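GNA33 (Neisseria gonorrhoeae FA 1090, PDB 2G5D) is a lytic transglycosylase that probably cleaves the bond between N-acetylmuramic acid and N-acetylglucosamine in peptidoglycan, forming a 1,6-anhydro-N-acetylmuramic acid residue. Local coordinates at residues P51-Q56 with W409-N414; Q56-S61 with R97-Y102; Q76-V81 with G350-V355; R368-Q373 with V385-G390. One frame throughout, in Å; residues are numbered along the deposited sequence.

How the contacts relate
All four contacts are largely buried, but they lie at different depths. Contact 4 lies about 10 Å from the chain's centre, measured between centres, contact 3 about 19 Å, and contacts 1 and 2 about 23 and 24 Å. Contacts 1, 3 and 4 share neighbouring strands: 352-358 pairs with both 403-413 and 365-375. Contact 2 joins two helices instead, and is tied to contact 1 through the shared Gln-56 and to contact 4 through Ser-61. Contacts 1 to 3 meet chiefly through apolar and aromatic groups, the polar ends of Trp-53 and Ser-61 being bonded to Glu-100 and Leu-369; contact 4, between crossing strands, adds an arginine-tyrosine hydrogen bond.

Contact 1: residues P51-Q56 with W409-N414; sequences PHWAAQ and WQLLPN
Trp-53 and Leu-411 meet because their first torsions send them at each other from opposite directions: the indole CG stands anti to the backbone N (chi1 177°), while the leucine CG stands anti to its carbonyl carbon (chi1 -76°). The benzo end of the tryptophan thereby reaches strand 403-413, with CH2 of Trp-53 lying 3.9 Å from CD2 of Leu-411. A second point of touch is made by a proline and another indole, CD of Pro-51 resting 3.7 Å from CH2 of Trp-409. Trp-409 and Leu-411 are two apart on the strand and their side chains leave it on the same side, which lets a single loop meet both. That strand belongs to the 3D domain, a family related to the double-psi beta-barrels, and the loop 51-56, which precedes helix 58-72, lays its side chains against it. Large aromatic and branched groups suit such a place, since they span a gap in which even the closest CA atoms, those of Pro-51 and Trp-409, are 10.8 Å apart. The polar edge of Trp-53 is also provided for, its NE1 being hydrogen-bonded to Glu-100. Within the loop, a type I turn from Trp-53 to Gln-56 reverses the chain, and the Gln-56 amide steadies it: NE2 donates to His-52 O at 3.1 Å, nearly straight at 172°, though it approaches from above the carbonyl plane. The same amide bonds Asn-367 O through NE2 and Leu-369 N through OE1, fastening the turn to strand 365-375.

Contact 2: residues Q56-S61 with R97-Y102; sequences QDFAKS and RFFERY
The rings of Phe-58 and Phe-99 each carry a neighbour from their own segment on one face. Gln-56 CB lies 3.4 Å above the Phe-58 ring, over its centre, and CD2 of Phe-98 sits 3.9 Å above the middle of the Phe-99 ring. At the edge of Phe-99, in its plane, comes the carbonyl oxygen of Phe-58, a placing that sets an electron-rich atom beside the slightly positive ring hydrogens. The two phenylalanine side chains run antiparallel, pass alongside one another and touch through ring carbons, CD2 of Phe-58 being 3.7 Å from CD1 of Phe-99. Farther along the Phe-99 ring, CE1 is met by CB of Ser-61 at 3.8 Å. Serine is small enough to let the ring lie against the helix here, and with OG anti to its carbonyl carbon (chi1 -51°) the hydroxyl hydrogen-bonds to Leu-369 O in strand 365-375. The contact thus joins the first turn of helix 58-72 to the last turns of helix 92-102. Asp-57 is the N-cap of the former helix: one carboxylate oxygen accepts a weak bond from Lys-60 N, while OD2 forms a salt bridge with Lys-60 NZ at 2.8 Å, met on its syn side. Leu-369 packs on both phenylalanines from the strand side, and Trp-53 meets Phe-58 edge-to-face. The chemistry implies a division of labour: between the helices the join rests on shape and dispersion, whereas the charged pair is kept at the partly exposed side and would be expected to stabilise the helix start.

Contact 3: residues Q76-V81 with G350-V355; sequences QGWQDV and GAPLFV
Trp-78 points its six-membered ring at residues 350-352, so that one large side chain spans the distance between the approach to helix 79-86 and residues 350-352. Its CG is anti to the carbonyl carbon (chi1 -71°), which carries the benzo end forward until CH2 lies 3.7 Å from CA of Ala-351 and 3.9 Å from CB of the same residue. Pro-352 comes from the opposite direction and meets the indole at its edge, near the ring plane, with CD 4.1 Å from CZ3 of Trp-78. Small and compact residues suit this place: alanine lets the ring approach the backbone itself, and Gly-350 has a positive phi (102°), a conformation suited to glycine. Strand 352-358 belongs to the 3D domain, and Trp-78 lies just ahead of helix 79-86. Phe-65 and Leu-72 of helix 58-72, along with Leu-412 and Pro-413 of strand 403-413, also pack against the indole. Before the helix, the Gln-79 amide ties together the residues that lead into it, NE2 donating to Gln-76 OE1 at 2.9 Å and OE1 accepting from Gly-77 N at 2.8 Å.

Contact 4: residues R368-Q373 with V385-G390; sequences RLIMAQ and VDYFWG
NH1 of Arg-368 donates a hydrogen bond to OH of Tyr-387 at 2.8 Å, somewhat bent at 144°, and the same nitrogen forms a salt bridge with Glu-337. The hydroxyl lies at the edge of the guanidinium, close to its plane, and the two side chains cross at about a right angle. An arginine suits the spot because it can serve a carboxylate and a phenol at once, and the charge pair with Glu-337 probably holds the guanidinium in place. Away from this polar pair the contact is apolar. Ile-370 sends its two branches to different partners: CD1 meets CG1 of Val-385 tip to tip at 3.9 Å, while CG2 lies 3.8 Å from CE1 of Tyr-387. The tyrosine ring is placed by a CG anti to the backbone N (chi1 -174°), and on its other flank CE2 lies over the centre of the Trp-389 ring. The strand axes pass 9.1 Å apart at 104°, so they meet through side chains and not through backbone bonds, consistent with packing inside a beta-barrel. Strand 339-342 pairs with both, strand 352-358 flanks 365-375, helix 58-72 packs on Leu-369 and Met-371, and helix 393-401 lies against Trp-389.

Contact 1: residues P51-Q56 with W409-N414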
# COMPACT_ATOMS: atom_id res chain seq x y z
N PRO A 51 21.82 -6.91 -12.00
CA PRO A 51 22.67 -7.80 -11.22
C PRO A 51 21.87 -9.03 -10.75
O PRO A 51 20.75 -8.88 -10.30
CB PRO A 51 23.15 -6.93 -10.06
CG PRO A 51 22.13 -5.83 -9.92
CD PRO A 51 21.54 -5.63 -11.31
N HIS A 52 22.45 -10.22 -10.89
CA HIS A 52 21.79 -11.48 -10.52
C HIS A 52 20.51 -11.79 -11.30
O HIS A 52 19.72 -12.64 -10.88
CB HIS A 52 21.51 -11.54 -9.02
CG HIS A 52 22.74 -11.50 -8.18
ND1 HIS A 52 22.70 -11.43 -6.80
CD2 HIS A 52 24.06 -11.50 -8.52
CE1 HIS A 52 23.93 -11.40 -6.33
NE2 HIS A 52 24.77 -11.43 -7.35
N TRP A 53 20.35 -11.14 -12.44
CA TRP A 53 19.30 -11.47 -13.40
C TRP A 53 19.20 -12.98 -13.65
O TRP A 53 18.11 -13.55 -13.55
CB TRP A 53 19.58 -10.79 -14.74
CG TRP A 53 18.56 -11.18 -15.75
CD1 TRP A 53 18.68 -12.13 -16.73
CD2 TRP A 53 17.23 -10.66 -15.84
NE1 TRP A 53 17.49 -12.22 -17.44
CE2 TRP A 53 16.59 -11.32 -16.92
CE3 TRP A 53 16.52 -9.67 -15.14
CZ2 TRP A 53 15.27 -11.04 -17.29
CZ3 TRP A 53 15.21 -9.39 -15.51
CH2 TRP A 53 14.60 -10.07 -16.58
N ALA A 54 20.32 -13.61 -13.99
CA ALA A 54 20.39 -15.05 -14.29
C ALA A 54 19.80 -15.94 -13.20
O ALA A 54 19.09 -16.92 -13.52
CB ALA A 54 21.86 -15.46 -14.54
N ALA A 55 20.09 -15.59 -11.94
CA ALA A 55 19.72 -16.38 -10.76
C ALA A 55 18.34 -16.07 -10.11
O ALA A 55 17.99 -16.62 -9.06
CB ALA A 55 20.84 -16.32 -9.71
N GLN A 56 17.55 -15.22 -10.75
CA GLN A 56 16.19 -14.93 -10.27
C GLN A 56 15.26 -16.14 -10.18
O GLN A 56 15.28 -17.02 -11.02
CB GLN A 56 15.51 -13.88 -11.13
CG GLN A 56 16.08 -12.46 -11.02
CD GLN A 56 16.13 -12.00 -9.59
OE1 GLN A 56 15.09 -11.79 -8.96
NE2 GLN A 56 17.35 -11.87 -9.04
N TRP A 409 15.05 -0.73 -12.37
CA TRP A 409 14.90 -0.82 -13.81
C TRP A 409 13.46 -1.15 -14.01
O TRP A 409 12.93 -2.06 -13.36
CB TRP A 409 15.73 -1.96 -14.41
CG TRP A 409 17.23 -1.81 -14.33
CD1 TRP A 409 18.06 -1.53 -15.35
CD2 TRP A 409 18.05 -2.02 -13.18
NE1 TRP A 409 19.38 -1.54 -14.92
CE2 TRP A 409 19.40 -1.82 -13.58
CE3 TRP A 409 17.79 -2.35 -11.84
CZ2 TRP A 409 20.50 -1.92 -12.69
CZ3 TRP A 409 18.88 -2.44 -10.94
CH2 TRP A 409 20.21 -2.23 -11.37
N GLN A 410 12.82 -0.43 -14.91
CA GLN A 410 11.42 -0.71 -15.23
C GLN A 410 11.35 -1.53 -16.53
O GLN A 410 11.96 -1.14 -17.53
CB GLN A 410 10.71 0.64 -15.41
CG GLN A 410 9.24 0.54 -15.74
CD GLN A 410 8.52 1.88 -15.76
OE1 GLN A 410 7.33 1.93 -15.52
NE2 GLN A 410 9.24 2.97 -16.06
N LEU A 411 10.63 -2.67 -16.51
CA LEU A 411 10.42 -3.54 -17.71
C LEU A 411 9.04 -3.26 -18.30
O LEU A 411 8.04 -3.25 -17.60
CB LEU A 411 10.62 -5.05 -17.40
CG LEU A 411 12.08 -5.55 -17.25
CD1 LEU A 411 12.77 -4.85 -16.10
CD2 LEU A 411 12.17 -7.09 -17.04
N LEU A 412 9.00 -2.99 -19.60
CA LEU A 412 7.76 -2.65 -20.28
C LEU A 412 7.69 -3.49 -21.54
O LEU A 412 8.75 -3.79 -22.15
CB LEU A 412 7.74 -1.14 -20.66
CG LEU A 412 7.69 -0.16 -19.49
CD1 LEU A 412 7.98 1.27 -19.97
CD2 LEU A 412 6.34 -0.26 -18.74
N PRO A 413 6.46 -3.86 -21.96
CA PRO A 413 6.31 -4.61 -23.22
C PRO A 413 7.09 -3.94 -24.35
O PRO A 413 6.98 -2.71 -24.53
CB PRO A 413 4.80 -4.54 -23.47
CG PRO A 413 4.22 -4.43 -22.08
CD PRO A 413 5.17 -3.59 -21.31
N ASN A 414 7.89 -4.72 -25.09
CA ASN A 414 8.71 -4.18 -26.20
C ASN A 414 7.91 -3.19 -27.03
O ASN A 414 6.83 -3.52 -27.52
CB ASN A 414 9.15 -5.29 -27.14
CG ASN A 414 9.97 -6.35 -26.47
OD1 ASN A 414 10.69 -6.09 -25.51
ND2 ASN A 414 9.91 -7.55 -27.01

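Contact 2: residues Q56-S61 with R97-Y102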
# COMPACT_ATOMS: atom_id res chain seq x y z
N GLN A 56 17.55 -15.22 -10.75
CA GLN A 56 16.19 -14.93 -10.27
C GLN A 56 15.26 -16.14 -10.18
O GLN A 56 15.28 -17.02 -11.02
CB GLN A 56 15.51 -13.88 -11.13
CG GLN A 56 16.08 -12.46 -11.02
CD GLN A 56 16.13 -12.00 -9.59
OE1 GLN A 56 15.09 -11.79 -8.96
NE2 GLN A 56 17.35 -11.87 -9.04
N ASP A 57 14.39 -16.11 -9.17
CA ASP A 57 13.25 -17.01 -9.12
C ASP A 57 12.16 -16.38 -10.00
O ASP A 57 11.20 -15.74 -9.51
CB ASP A 57 12.81 -17.24 -7.68
CG ASP A 57 11.85 -18.40 -7.53
OD1 ASP A 57 11.23 -18.82 -8.54
OD2 ASP A 57 11.72 -18.88 -6.41
N PHE A 58 12.33 -16.54 -11.31
CA PHE A 58 11.40 -16.02 -12.30
C PHE A 58 10.02 -16.71 -12.25
O PHE A 58 9.04 -16.17 -12.78
CB PHE A 58 11.97 -16.14 -13.73
CG PHE A 58 13.10 -15.21 -14.02
CD1 PHE A 58 14.41 -15.70 -14.12
CD2 PHE A 58 12.89 -13.85 -14.22
CE1 PHE A 58 15.49 -14.85 -14.40
CE2 PHE A 58 13.99 -12.97 -14.49
CZ PHE A 58 15.27 -13.47 -14.60
N ALA A 59 9.93 -17.90 -11.65
CA ALA A 59 8.60 -18.52 -11.46
C ALA A 59 7.76 -17.63 -10.54
O ALA A 59 6.57 -17.36 -10.80
CB ALA A 59 8.74 -19.94 -10.85
N LYS A 60 8.40 -17.17 -9.46
CA LYS A 60 7.74 -16.31 -8.49
C LYS A 60 7.38 -14.94 -9.10
O LYS A 60 6.27 -14.46 -8.87
CB LYS A 60 8.55 -16.21 -7.19
CG LYS A 60 8.31 -17.40 -6.28
CD LYS A 60 9.13 -17.38 -4.99
CE LYS A 60 9.10 -18.75 -4.29
NZ LYS A 60 9.43 -19.91 -5.23
N SER A 61 8.27 -14.35 -9.92
CA SER A 61 7.96 -13.08 -10.59
C SER A 61 6.80 -13.27 -11.54
O SER A 61 5.94 -12.39 -11.67
CB SER A 61 9.16 -12.52 -11.39
OG SER A 61 10.32 -12.46 -10.59
N ARG A 97 12.64 -16.59 -19.95
CA ARG A 97 12.54 -16.36 -21.40
C ARG A 97 11.40 -15.47 -21.82
O ARG A 97 11.57 -14.68 -22.73
CB ARG A 97 12.56 -17.68 -22.17
CG ARG A 97 13.96 -18.15 -22.25
CD ARG A 97 14.11 -19.62 -21.90
NE ARG A 97 14.04 -20.46 -23.08
CZ ARG A 97 15.10 -20.82 -23.80
NH1 ARG A 97 14.94 -21.61 -24.85
NH2 ARG A 97 16.32 -20.40 -23.45
N PHE A 98 10.27 -15.60 -21.12
CA PHE A 98 9.12 -14.68 -21.21
C PHE A 98 9.49 -13.20 -20.91
O PHE A 98 9.09 -12.31 -21.66
CB PHE A 98 8.02 -15.16 -20.25
CG PHE A 98 6.88 -14.18 -20.08
CD1 PHE A 98 5.98 -13.94 -21.13
CD2 PHE A 98 6.68 -13.54 -18.86
CE1 PHE A 98 4.94 -13.04 -20.97
CE2 PHE A 98 5.62 -12.64 -18.69
CZ PHE A 98 4.76 -12.40 -19.73
N PHE A 99 10.23 -12.96 -19.82
CA PHE A 99 10.59 -11.60 -19.45
C PHE A 99 11.66 -11.05 -20.40
O PHE A 99 11.70 -9.86 -20.66
CB PHE A 99 11.02 -11.47 -17.95
CG PHE A 99 9.88 -11.68 -16.96
CD1 PHE A 99 9.86 -12.79 -16.11
CD2 PHE A 99 8.80 -10.77 -16.91
CE1 PHE A 99 8.78 -12.99 -15.19
CE2 PHE A 99 7.73 -10.97 -16.01
CZ PHE A 99 7.73 -12.07 -15.14
N GLU A 100 12.53 -11.91 -20.90
CA GLU A 100 13.56 -11.53 -21.89
C GLU A 100 13.04 -11.23 -23.29
O GLU A 100 13.52 -10.30 -23.97
CB GLU A 100 14.64 -12.60 -21.98
CG GLU A 100 15.51 -12.61 -20.74
CD GLU A 100 16.55 -13.70 -20.77
OE1 GLU A 100 17.47 -13.64 -19.94
OE2 GLU A 100 16.44 -14.61 -21.60
N ARG A 101 12.05 -12.02 -23.70
CA ARG A 101 11.54 -12.03 -25.05
C ARG A 101 10.47 -10.98 -25.28
O ARG A 101 10.34 -10.50 -26.39
CB ARG A 101 10.99 -13.42 -25.40
CG ARG A 101 12.11 -14.35 -25.90
CD ARG A 101 11.75 -15.81 -25.84
NE ARG A 101 12.93 -16.64 -26.10
CZ ARG A 101 12.91 -17.84 -26.66
NH1 ARG A 101 11.74 -18.38 -27.04
NH2 ARG A 101 14.05 -18.50 -26.86
N TYR A 102 9.75 -10.60 -24.23
CA TYR A 102 8.57 -9.73 -24.37
C TYR A 102 8.70 -8.32 -23.77
O TYR A 102 7.91 -7.42 -24.09
CB TYR A 102 7.33 -10.46 -23.81
CG TYR A 102 6.79 -11.58 -24.70
CD1 TYR A 102 7.26 -12.88 -24.60
CD2 TYR A 102 5.80 -11.30 -25.66
CE1 TYR A 102 6.75 -13.90 -25.43
CE2 TYR A 102 5.29 -12.30 -26.49
CZ TYR A 102 5.76 -13.60 -26.37
OH TYR A 102 5.25 -14.60 -27.20

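Contact 3: residues Q76-V81 with G350-V355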
# COMPACT_ATOMS: atom_id res chain seq x y z
N GLN A 76 -4.60 -0.71 -22.36
CA GLN A 76 -4.03 -0.66 -23.70
C GLN A 76 -2.51 -0.91 -23.73
O GLN A 76 -1.74 -0.24 -23.04
CB GLN A 76 -4.39 0.65 -24.40
CG GLN A 76 -4.05 0.74 -25.91
CD GLN A 76 -4.37 -0.52 -26.72
OE1 GLN A 76 -5.47 -1.08 -26.64
NE2 GLN A 76 -3.40 -0.97 -27.52
N GLY A 77 -2.12 -1.89 -24.53
CA GLY A 77 -0.71 -2.21 -24.72
C GLY A 77 -0.18 -3.33 -23.83
O GLY A 77 0.97 -3.75 -24.00
N TRP A 78 -1.03 -3.83 -22.93
CA TRP A 78 -0.65 -4.90 -21.99
C TRP A 78 -1.37 -6.22 -22.25
O TRP A 78 -1.09 -7.21 -21.60
CB TRP A 78 -0.88 -4.46 -20.52
CG TRP A 78 0.07 -3.39 -19.98
CD1 TRP A 78 -0.13 -2.03 -20.01
CD2 TRP A 78 1.34 -3.59 -19.32
NE1 TRP A 78 0.92 -1.39 -19.41
CE2 TRP A 78 1.84 -2.31 -18.99
CE3 TRP A 78 2.11 -4.74 -18.99
CZ2 TRP A 78 3.07 -2.12 -18.35
CZ3 TRP A 78 3.32 -4.55 -18.33
CH2 TRP A 78 3.79 -3.26 -18.03
N GLN A 79 -2.28 -6.24 -23.23
CA GLN A 79 -3.13 -7.40 -23.50
C GLN A 79 -2.34 -8.65 -23.88
O GLN A 79 -2.58 -9.72 -23.34
CB GLN A 79 -4.14 -7.10 -24.63
CG GLN A 79 -5.05 -5.89 -24.42
CD GLN A 79 -4.54 -4.62 -25.12
OE1 GLN A 79 -3.33 -4.37 -25.21
NE2 GLN A 79 -5.47 -3.82 -25.62
N ASP A 80 -1.43 -8.49 -24.84
CA ASP A 80 -0.57 -9.57 -25.32
C ASP A 80 0.39 -10.16 -24.26
O ASP A 80 0.48 -11.39 -24.13
CB ASP A 80 0.21 -9.11 -26.57
CG ASP A 80 -0.60 -9.26 -27.84
OD1 ASP A 80 -0.11 -8.79 -28.89
OD2 ASP A 80 -1.71 -9.86 -27.79
N VAL A 81 1.11 -9.30 -23.53
CA VAL A 81 1.96 -9.81 -22.43
C VAL A 81 1.15 -10.53 -21.34
O VAL A 81 1.55 -11.59 -20.85
CB VAL A 81 2.95 -8.74 -21.82
CG1 VAL A 81 4.05 -8.35 -22.85
CG2 VAL A 81 2.20 -7.49 -21.26
N GLY A 350 1.66 -1.63 -12.66
CA GLY A 350 1.63 -3.02 -13.11
C GLY A 350 2.96 -3.57 -13.64
O GLY A 350 3.11 -4.77 -13.82
N ALA A 351 3.93 -2.68 -13.89
CA ALA A 351 5.13 -3.05 -14.61
C ALA A 351 6.03 -3.93 -13.78
O ALA A 351 6.18 -3.72 -12.58
CB ALA A 351 5.89 -1.81 -15.06
N PRO A 352 6.65 -4.93 -14.42
CA PRO A 352 7.78 -5.59 -13.74
C PRO A 352 8.88 -4.57 -13.39
O PRO A 352 9.19 -3.67 -14.18
CB PRO A 352 8.24 -6.63 -14.78
CG PRO A 352 6.98 -6.90 -15.62
CD PRO A 352 6.32 -5.55 -15.72
N LEU A 353 9.48 -4.71 -12.21
CA LEU A 353 10.42 -3.71 -11.74
C LEU A 353 11.56 -4.45 -11.06
O LEU A 353 11.36 -5.12 -10.06
CB LEU A 353 9.69 -2.76 -10.77
CG LEU A 353 9.97 -1.27 -10.45
CD1 LEU A 353 10.74 -1.13 -9.16
CD2 LEU A 353 10.60 -0.42 -11.56
N PHE A 354 12.75 -4.34 -11.63
CA PHE A 354 13.93 -4.92 -10.99
C PHE A 354 14.53 -3.96 -9.98
O PHE A 354 14.82 -2.80 -10.30
CB PHE A 354 14.96 -5.31 -12.03
CG PHE A 354 15.95 -6.29 -11.53
CD1 PHE A 354 15.76 -7.67 -11.75
CD2 PHE A 354 17.07 -5.86 -10.82
CE1 PHE A 354 16.69 -8.61 -11.25
CE2 PHE A 354 18.00 -6.78 -10.34
CZ PHE A 354 17.80 -8.16 -10.55
N VAL A 355 14.73 -4.46 -8.75
CA VAL A 355 15.27 -3.69 -7.64
C VAL A 355 16.55 -4.35 -7.17
O VAL A 355 16.56 -5.51 -6.78
CB VAL A 355 14.26 -3.53 -6.45
CG1 VAL A 355 14.85 -2.66 -5.31
CG2 VAL A 355 12.99 -2.92 -6.93

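Contact 4: residues R368-Q373 with V385-G390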
# COMPACT_ATOMS: atom_id res chain seq x y z
N ARG A 368 15.92 -8.45 -7.10
CA ARG A 368 14.64 -9.09 -7.26
C ARG A 368 13.86 -8.48 -8.41
O ARG A 368 13.76 -7.27 -8.49
CB ARG A 368 13.82 -8.91 -5.96
CG ARG A 368 14.31 -9.72 -4.75
CD ARG A 368 13.51 -11.01 -4.63
NE ARG A 368 14.20 -11.97 -3.77
CZ ARG A 368 14.00 -12.12 -2.46
NH1 ARG A 368 13.11 -11.38 -1.79
NH2 ARG A 368 14.72 -13.05 -1.81
N LEU A 369 13.31 -9.32 -9.28
CA LEU A 369 12.28 -8.84 -10.20
C LEU A 369 10.93 -8.88 -9.51
O LEU A 369 10.29 -9.94 -9.43
CB LEU A 369 12.22 -9.65 -11.50
CG LEU A 369 11.24 -9.08 -12.54
CD1 LEU A 369 11.66 -7.67 -12.93
CD2 LEU A 369 11.22 -10.00 -13.75
N ILE A 370 10.49 -7.71 -9.03
CA ILE A 370 9.16 -7.52 -8.42
C ILE A 370 8.17 -6.91 -9.40
O ILE A 370 8.55 -6.56 -10.49
CB ILE A 370 9.26 -6.69 -7.12
CG1 ILE A 370 9.56 -5.22 -7.42
CG2 ILE A 370 10.33 -7.34 -6.17
CD1 ILE A 370 9.20 -4.25 -6.32
N MET A 371 6.91 -6.82 -9.01
CA MET A 371 5.88 -6.13 -9.77
C MET A 371 5.45 -4.86 -9.04
O MET A 371 5.18 -4.89 -7.84
CB MET A 371 4.70 -7.05 -10.06
CG MET A 371 5.11 -8.40 -10.71
SD MET A 371 5.77 -8.25 -12.38
CE MET A 371 7.26 -9.21 -12.14
N ALA A 372 5.41 -3.76 -9.78
CA ALA A 372 5.03 -2.45 -9.28
C ALA A 372 3.51 -2.31 -9.37
O ALA A 372 2.96 -1.85 -10.40
CB ALA A 372 5.72 -1.38 -10.08
N GLN A 373 2.83 -2.74 -8.32
CA GLN A 373 1.38 -2.94 -8.37
C GLN A 373 0.64 -2.10 -7.32
O GLN A 373 -0.58 -2.22 -7.15
CB GLN A 373 1.08 -4.42 -8.17
CG GLN A 373 1.54 -5.32 -9.31
CD GLN A 373 1.35 -6.78 -8.99
OE1 GLN A 373 1.19 -7.14 -7.83
NE2 GLN A 373 1.36 -7.64 -10.01
N VAL A 385 11.04 2.82 -3.95
CA VAL A 385 10.23 1.59 -3.81
C VAL A 385 9.86 1.22 -2.36
O VAL A 385 10.72 1.11 -1.48
CB VAL A 385 10.94 0.34 -4.49
CG1 VAL A 385 10.04 -0.94 -4.37
CG2 VAL A 385 11.27 0.64 -5.97
N ASP A 386 8.56 1.01 -2.11
CA ASP A 386 8.16 0.42 -0.85
C ASP A 386 8.00 -1.08 -1.12
O ASP A 386 7.12 -1.51 -1.88
CB ASP A 386 6.87 1.03 -0.31
CG ASP A 386 6.81 1.09 1.22
OD1 ASP A 386 7.86 0.97 1.90
OD2 ASP A 386 5.70 1.27 1.74
N TYR A 387 8.89 -1.85 -0.53
CA TYR A 387 9.04 -3.25 -0.84
C TYR A 387 8.05 -4.04 0.02
O TYR A 387 8.10 -3.96 1.24
CB TYR A 387 10.50 -3.65 -0.56
CG TYR A 387 10.84 -5.04 -0.97
CD1 TYR A 387 11.34 -5.32 -2.23
CD2 TYR A 387 10.66 -6.10 -0.09
CE1 TYR A 387 11.63 -6.63 -2.62
CE2 TYR A 387 10.95 -7.41 -0.47
CZ TYR A 387 11.43 -7.66 -1.73
OH TYR A 387 11.74 -8.94 -2.09
N PHE A 388 7.11 -4.76 -0.62
CA PHE A 388 6.10 -5.48 0.15
C PHE A 388 6.64 -6.83 0.63
O PHE A 388 6.96 -7.71 -0.17
CB PHE A 388 4.77 -5.64 -0.62
CG PHE A 388 3.71 -6.37 0.17
CD1 PHE A 388 3.22 -5.83 1.36
CD2 PHE A 388 3.24 -7.60 -0.25
CE1 PHE A 388 2.28 -6.50 2.11
CE2 PHE A 388 2.30 -8.28 0.49
CZ PHE A 388 1.81 -7.72 1.67
N TRP A 389 6.74 -6.98 1.95
CA TRP A 389 7.34 -8.18 2.52
C TRP A 389 6.41 -9.37 2.75
O TRP A 389 6.88 -10.48 2.93
CB TRP A 389 8.13 -7.83 3.79
CG TRP A 389 9.49 -7.29 3.49
CD1 TRP A 389 9.90 -5.98 3.58
CD2 TRP A 389 10.63 -8.04 3.05
NE1 TRP A 389 11.24 -5.88 3.23
CE2 TRP A 389 11.71 -7.13 2.92
CE3 TRP A 389 10.85 -9.40 2.77
CZ2 TRP A 389 12.98 -7.53 2.48
CZ3 TRP A 389 12.14 -9.80 2.36
CH2 TRP A 389 13.18 -8.87 2.22
N GLY A 390 5.10 -9.15 2.68
CA GLY A 390 4.14 -10.22 2.92
C GLY A 390 3.45 -10.04 4.26
O GLY A 390 3.48 -8.95 4.84